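Local coordinates for 190aa long hypothetical protein (Pyrococcus horikoshii, PDB 2DDZ) that is of unknown function, belongs to the DUF366 family and assembles as a hexamer, at the interface of chains A and B and the interface of chains A and C. Residues are numbered along the deposited sequence; one frame, centred on the assembly and turned at random. Chains: chain A/B/C, 190aa long hypothetical protein.

Contact 1: the interface of chains A and B. Residues chain A 24, 27, 33-34, 76; chain B 181, 184-187.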
# COMPACT_ATOMS: atom_id res chain seq x y z
N HIS A 24 0.76 18.45 -7.73
CA HIS A 24 1.63 18.97 -8.77
C HIS A 24 1.62 20.49 -8.91
O HIS A 24 1.98 21.01 -9.95
CB HIS A 24 1.30 18.37 -10.13
CG HIS A 24 1.73 16.94 -10.28
ND1 HIS A 24 0.85 15.89 -10.13
CD2 HIS A 24 2.91 16.40 -10.67
CE1 HIS A 24 1.47 14.76 -10.42
NE2 HIS A 24 2.72 15.04 -10.75
N TYR A 27 5.19 21.73 -9.65
CA TYR A 27 5.72 21.32 -10.94
C TYR A 27 5.03 22.09 -12.07
O TYR A 27 5.66 22.45 -13.06
CB TYR A 27 5.52 19.82 -11.15
CG TYR A 27 6.03 19.36 -12.50
CD1 TYR A 27 7.33 19.64 -12.90
CD2 TYR A 27 5.20 18.65 -13.37
CE1 TYR A 27 7.81 19.23 -14.13
CE2 TYR A 27 5.66 18.25 -14.62
CZ TYR A 27 6.97 18.54 -15.00
OH TYR A 27 7.44 18.15 -16.23
N LEU A 33 10.32 19.36 -10.37
CA LEU A 33 9.89 17.97 -10.41
C LEU A 33 10.18 17.26 -9.08
O LEU A 33 11.20 17.51 -8.45
CB LEU A 33 10.62 17.26 -11.56
CG LEU A 33 10.11 15.89 -12.04
CD1 LEU A 33 8.80 16.07 -12.81
CD2 LEU A 33 11.15 15.25 -12.95
N GLY A 34 9.25 16.39 -8.68
CA GLY A 34 9.40 15.60 -7.46
C GLY A 34 9.18 16.35 -6.16
O GLY A 34 8.63 17.44 -6.14
N PHE A 76 6.10 13.00 -3.01
CA PHE A 76 5.53 11.92 -3.77
C PHE A 76 5.92 10.61 -3.11
O PHE A 76 6.78 9.88 -3.60
CB PHE A 76 5.99 11.98 -5.22
CG PHE A 76 5.50 13.21 -5.95
CD1 PHE A 76 6.15 14.43 -5.81
CD2 PHE A 76 4.35 13.16 -6.73
CE1 PHE A 76 5.66 15.58 -6.42
CE2 PHE A 76 3.85 14.30 -7.35
CZ PHE A 76 4.51 15.51 -7.20
N LYS B 181 11.65 9.68 -13.08
CA LYS B 181 11.25 10.99 -13.59
C LYS B 181 9.90 10.98 -14.29
O LYS B 181 9.08 11.87 -14.07
CB LYS B 181 12.34 11.54 -14.53
CG LYS B 181 13.62 11.92 -13.75
CD LYS B 181 14.72 12.55 -14.61
CE LYS B 181 15.96 12.88 -13.76
NZ LYS B 181 17.10 11.93 -13.98
N LEU B 184 6.84 11.08 -12.10
CA LEU B 184 6.61 12.32 -11.38
C LEU B 184 6.06 13.48 -12.22
O LEU B 184 5.70 14.52 -11.67
CB LEU B 184 7.90 12.79 -10.72
CG LEU B 184 8.63 11.82 -9.79
CD1 LEU B 184 10.04 12.33 -9.53
CD2 LEU B 184 7.85 11.65 -8.49
N LYS B 185 5.97 13.31 -13.53
CA LYS B 185 5.49 14.38 -14.42
C LYS B 185 4.05 14.21 -14.93
O LYS B 185 3.56 15.04 -15.71
CB LYS B 185 6.40 14.47 -15.65
CG LYS B 185 6.28 13.24 -16.53
CD LYS B 185 7.15 13.29 -17.78
CE LYS B 185 6.80 12.11 -18.69
NZ LYS B 185 7.50 12.14 -20.01
N VAL B 186 3.37 13.15 -14.51
CA VAL B 186 2.01 12.91 -14.98
C VAL B 186 0.95 13.14 -13.91
O VAL B 186 1.14 12.81 -12.74
CB VAL B 186 1.86 11.46 -15.47
CG1 VAL B 186 2.64 11.27 -16.76
CG2 VAL B 186 2.34 10.47 -14.37
N ARG B 187 -0.18 13.70 -14.32
CA ARG B 187 -1.25 13.92 -13.36
C ARG B 187 -2.06 12.63 -13.27
O ARG B 187 -2.08 11.84 -14.22
CB ARG B 187 -2.14 15.09 -13.81
CG ARG B 187 -3.05 14.80 -14.99
CD ARG B 187 -3.99 15.99 -15.28
NE ARG B 187 -4.90 15.73 -16.39
CZ ARG B 187 -5.96 14.92 -16.34
NH1 ARG B 187 -6.26 14.29 -15.22
NH2 ARG B 187 -6.71 14.74 -17.42
O HOH W 1 6.58 16.38 -9.66
O HOH W 2 3.38 12.34 -11.25

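Contact 2: the interface of chains A and C. Residues chain A 80-82, 86; chain C 77-78, 83, 179-180, 183.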
# COMPACT_ATOMS: atom_id res chain seq x y z
N ASP A 80 -0.52 8.44 2.28
CA ASP A 80 -1.09 7.91 3.51
C ASP A 80 -1.46 9.11 4.38
O ASP A 80 -0.60 9.91 4.73
CB ASP A 80 -0.02 7.06 4.20
CG ASP A 80 -0.54 6.29 5.39
OD1 ASP A 80 -1.19 6.88 6.27
OD2 ASP A 80 -0.26 5.07 5.45
N ILE A 81 -2.74 9.25 4.74
CA ILE A 81 -3.16 10.38 5.57
C ILE A 81 -2.39 10.42 6.91
O ILE A 81 -2.06 11.49 7.40
CB ILE A 81 -4.72 10.37 5.81
CG1 ILE A 81 -5.21 8.99 6.26
CG2 ILE A 81 -5.46 10.78 4.54
CD1 ILE A 81 -4.97 8.69 7.71
N LEU A 82 -2.08 9.26 7.50
CA LEU A 82 -1.33 9.23 8.76
C LEU A 82 0.08 9.79 8.59
O LEU A 82 0.58 10.52 9.46
CB LEU A 82 -1.26 7.80 9.30
CG LEU A 82 -2.61 7.34 9.87
CD1 LEU A 82 -2.60 5.84 10.13
CD2 LEU A 82 -2.91 8.13 11.16
N SER A 86 1.56 13.01 10.53
CA SER A 86 2.73 12.89 11.39
C SER A 86 3.79 13.88 10.94
O SER A 86 4.40 14.59 11.75
CB SER A 86 3.32 11.47 11.33
OG SER A 86 2.40 10.52 11.84
N TRP C 77 -0.27 0.16 11.69
CA TRP C 77 -0.62 1.04 10.56
C TRP C 77 0.16 0.42 9.42
O TRP C 77 0.85 -0.57 9.62
CB TRP C 77 -0.12 2.46 10.82
CG TRP C 77 -0.68 3.05 12.07
CD1 TRP C 77 -1.66 2.53 12.85
CD2 TRP C 77 -0.40 4.36 12.60
NE1 TRP C 77 -2.02 3.41 13.83
CE2 TRP C 77 -1.25 4.54 13.72
CE3 TRP C 77 0.50 5.37 12.27
CZ2 TRP C 77 -1.27 5.72 14.47
CZ3 TRP C 77 0.50 6.55 13.03
CH2 TRP C 77 -0.37 6.70 14.13
N HIS C 78 0.06 1.00 8.23
CA HIS C 78 0.79 0.48 7.09
C HIS C 78 2.27 0.47 7.45
O HIS C 78 2.80 1.51 7.84
CB HIS C 78 0.61 1.35 5.85
CG HIS C 78 1.20 0.76 4.61
ND1 HIS C 78 1.58 1.52 3.53
CD2 HIS C 78 1.46 -0.53 4.28
CE1 HIS C 78 2.06 0.72 2.58
NE2 HIS C 78 1.99 -0.52 3.01
N LEU C 83 6.97 6.48 7.48
CA LEU C 83 6.03 6.80 8.54
C LEU C 83 6.64 6.49 9.91
O LEU C 83 6.47 7.24 10.87
CB LEU C 83 4.74 5.99 8.36
CG LEU C 83 3.69 6.12 9.47
CD1 LEU C 83 3.45 7.58 9.79
CD2 LEU C 83 2.42 5.44 9.03
N VAL C 179 -2.45 12.81 16.05
CA VAL C 179 -1.97 12.50 14.71
C VAL C 179 -3.10 11.78 13.98
O VAL C 179 -3.43 12.10 12.84
CB VAL C 179 -0.74 11.58 14.73
CG1 VAL C 179 -0.56 10.90 13.36
CG2 VAL C 179 0.50 12.38 15.06
N ARG C 180 -3.70 10.83 14.67
CA ARG C 180 -4.78 10.04 14.11
C ARG C 180 -6.04 10.88 13.80
O ARG C 180 -6.55 10.85 12.68
CB ARG C 180 -5.11 8.89 15.08
CG ARG C 180 -5.77 7.68 14.46
CD ARG C 180 -6.12 6.64 15.52
NE ARG C 180 -5.00 5.77 15.88
CZ ARG C 180 -4.66 5.47 17.14
NH1 ARG C 180 -5.35 5.98 18.15
NH2 ARG C 180 -3.64 4.65 17.38
N SER C 183 -5.79 13.19 10.94
CA SER C 183 -5.76 12.44 9.69
C SER C 183 -7.14 12.03 9.20
O SER C 183 -7.29 11.61 8.05
CB SER C 183 -4.88 11.19 9.84
OG SER C 183 -5.62 10.09 10.37
O HOH W 3 -1.11 3.80 7.84

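Contact 1: the interface of chains A and B
The carbonyl oxygen of B:Leu184 is held twice: by water 1, which also meets the backbone N of A:Gly34, and by the imidazole of A:His24. The O of water 1 lies 2.9 Å from B:Leu184 O. It lies 2.8 Å from A:Gly34 N. The imidazole nitrogen A:His24 NE2 is 3.2 Å from B:Leu184 O. That bond is weak and bent, 134° at the hydrogen. A:His24 NE2 also has the O of water 2 at 2.8 Å, in the ring plane. The O of water 2 reaches B:Val186 O, a backbone carbonyl, at 2.7 Å. So the imidazole edge meets the chain B backbone both directly and through water. A:Phe76 CE2 lies over one imidazole face, near the rim, and should help fix the ring.

The B:Leu184 side chain is the apolar plug. Its CG is anti to the carbonyl carbon, chi1 -55°. B:Leu184 CD2 meets A:Phe76 CB at 3.8 Å. CD1 turns to the CA of A:Gly34. A:Leu33 crosses obliquely, A:Leu33 CD1 against B:Leu184 CB at 4.0 Å. That same methyl also sits over the rim of the A:Tyr27 ring. A:Tyr27 and B:Lys185 run side by side, pointing the same way, and the ring-edge carbon A:Tyr27 CE2 meets B:Lys185 CA at 3.9 Å.

The site docks the C-terminal tail of chain B on chain A. Its twin exchanges the tails, and the pair probably helps hold the hexamer together.

Contact 2: the interface of chains A and C
A:Leu82, in the first turn of helix 81-100, has more surface hidden by the partner than any other residue of the patch, 100 Å². Its CG is anti to the carbonyl carbon, chi1 -73°, and its two methyls part to different partners. A:Leu82 CD1 lies over one face of the C:Trp77 indole, toward the rim, 3.6 Å from C:Trp77 CD2, a ring-fusion carbon. A:Leu82 CD1 sits 3.9 Å from the centroid of the C:Trp77 six-membered ring, a CH-pi contact shared with the five-membered ring. The two side chains cross at about a right angle. C:Leu83 CD2 and C:Arg180 NH2 lie at the indole edge, in its plane, though C:Arg180 is poorly ordered.

The other methyl, A:Leu82 CD2, faces C:Ser183 near the end of helix 161-184, with the hydroxyl C:Ser183 OG at 3.4 Å. C:Ser183 has 52 Å² hidden by chain A. Its OG stands between the backbone N and the carbonyl carbon, chi1 86°. C:Ser183 OG bonds back to C:Arg180 O at 2.6 Å, in the carbonyl plane and on a lone pair. The hydroxyl donates within its own helix, so it meets the chain A methyls without bonding to chain A. The apolar contact comes from C:Ser183 CB, on which A:Ile81 CD1 packs tightly.

A:Asp80 caps the start of helix 81-100. A:Asp80 OD1 takes the N-H of A:Leu82 N at 2.8 Å on the anti lone pair. A:Asp80 OD2 holds the O of water 3 at 2.8 Å, and this water also meets the backbone N of C:His78. The carboxylate is nearly coplanar with the C:His78 ring, but that histidine is poorly ordered. One turn on, A:Ser86 OG bonds to A:Leu82 O and lies beside methyls of C:Val179 and C:Leu83.

No direct polar bond crosses this patch. It is a mostly apolar joint of helix ends and a loop, with a water bridge. With its two-fold twin it probably helps build the hexamer.

Contacts 1 and 2 lie about 22 Å apart, measured between the centres of their C-alpha atoms. They share no residue of chain A. The same short stretch of the protein, 76 to 82, serves both interfaces, however: residue 76 in contact 1 and residues 77 to 82 in contact 2. Both use the same end of the partner's long C-terminal helix. Contact 1 uses the end of the helix and the tail beyond it, contact 2 its last turns (161-184 in chain C). Each belongs to a different two-fold interface. Chain A thus joins two neighbours at once, which would be consistent with a hexamer built from two kinds of two-fold contact.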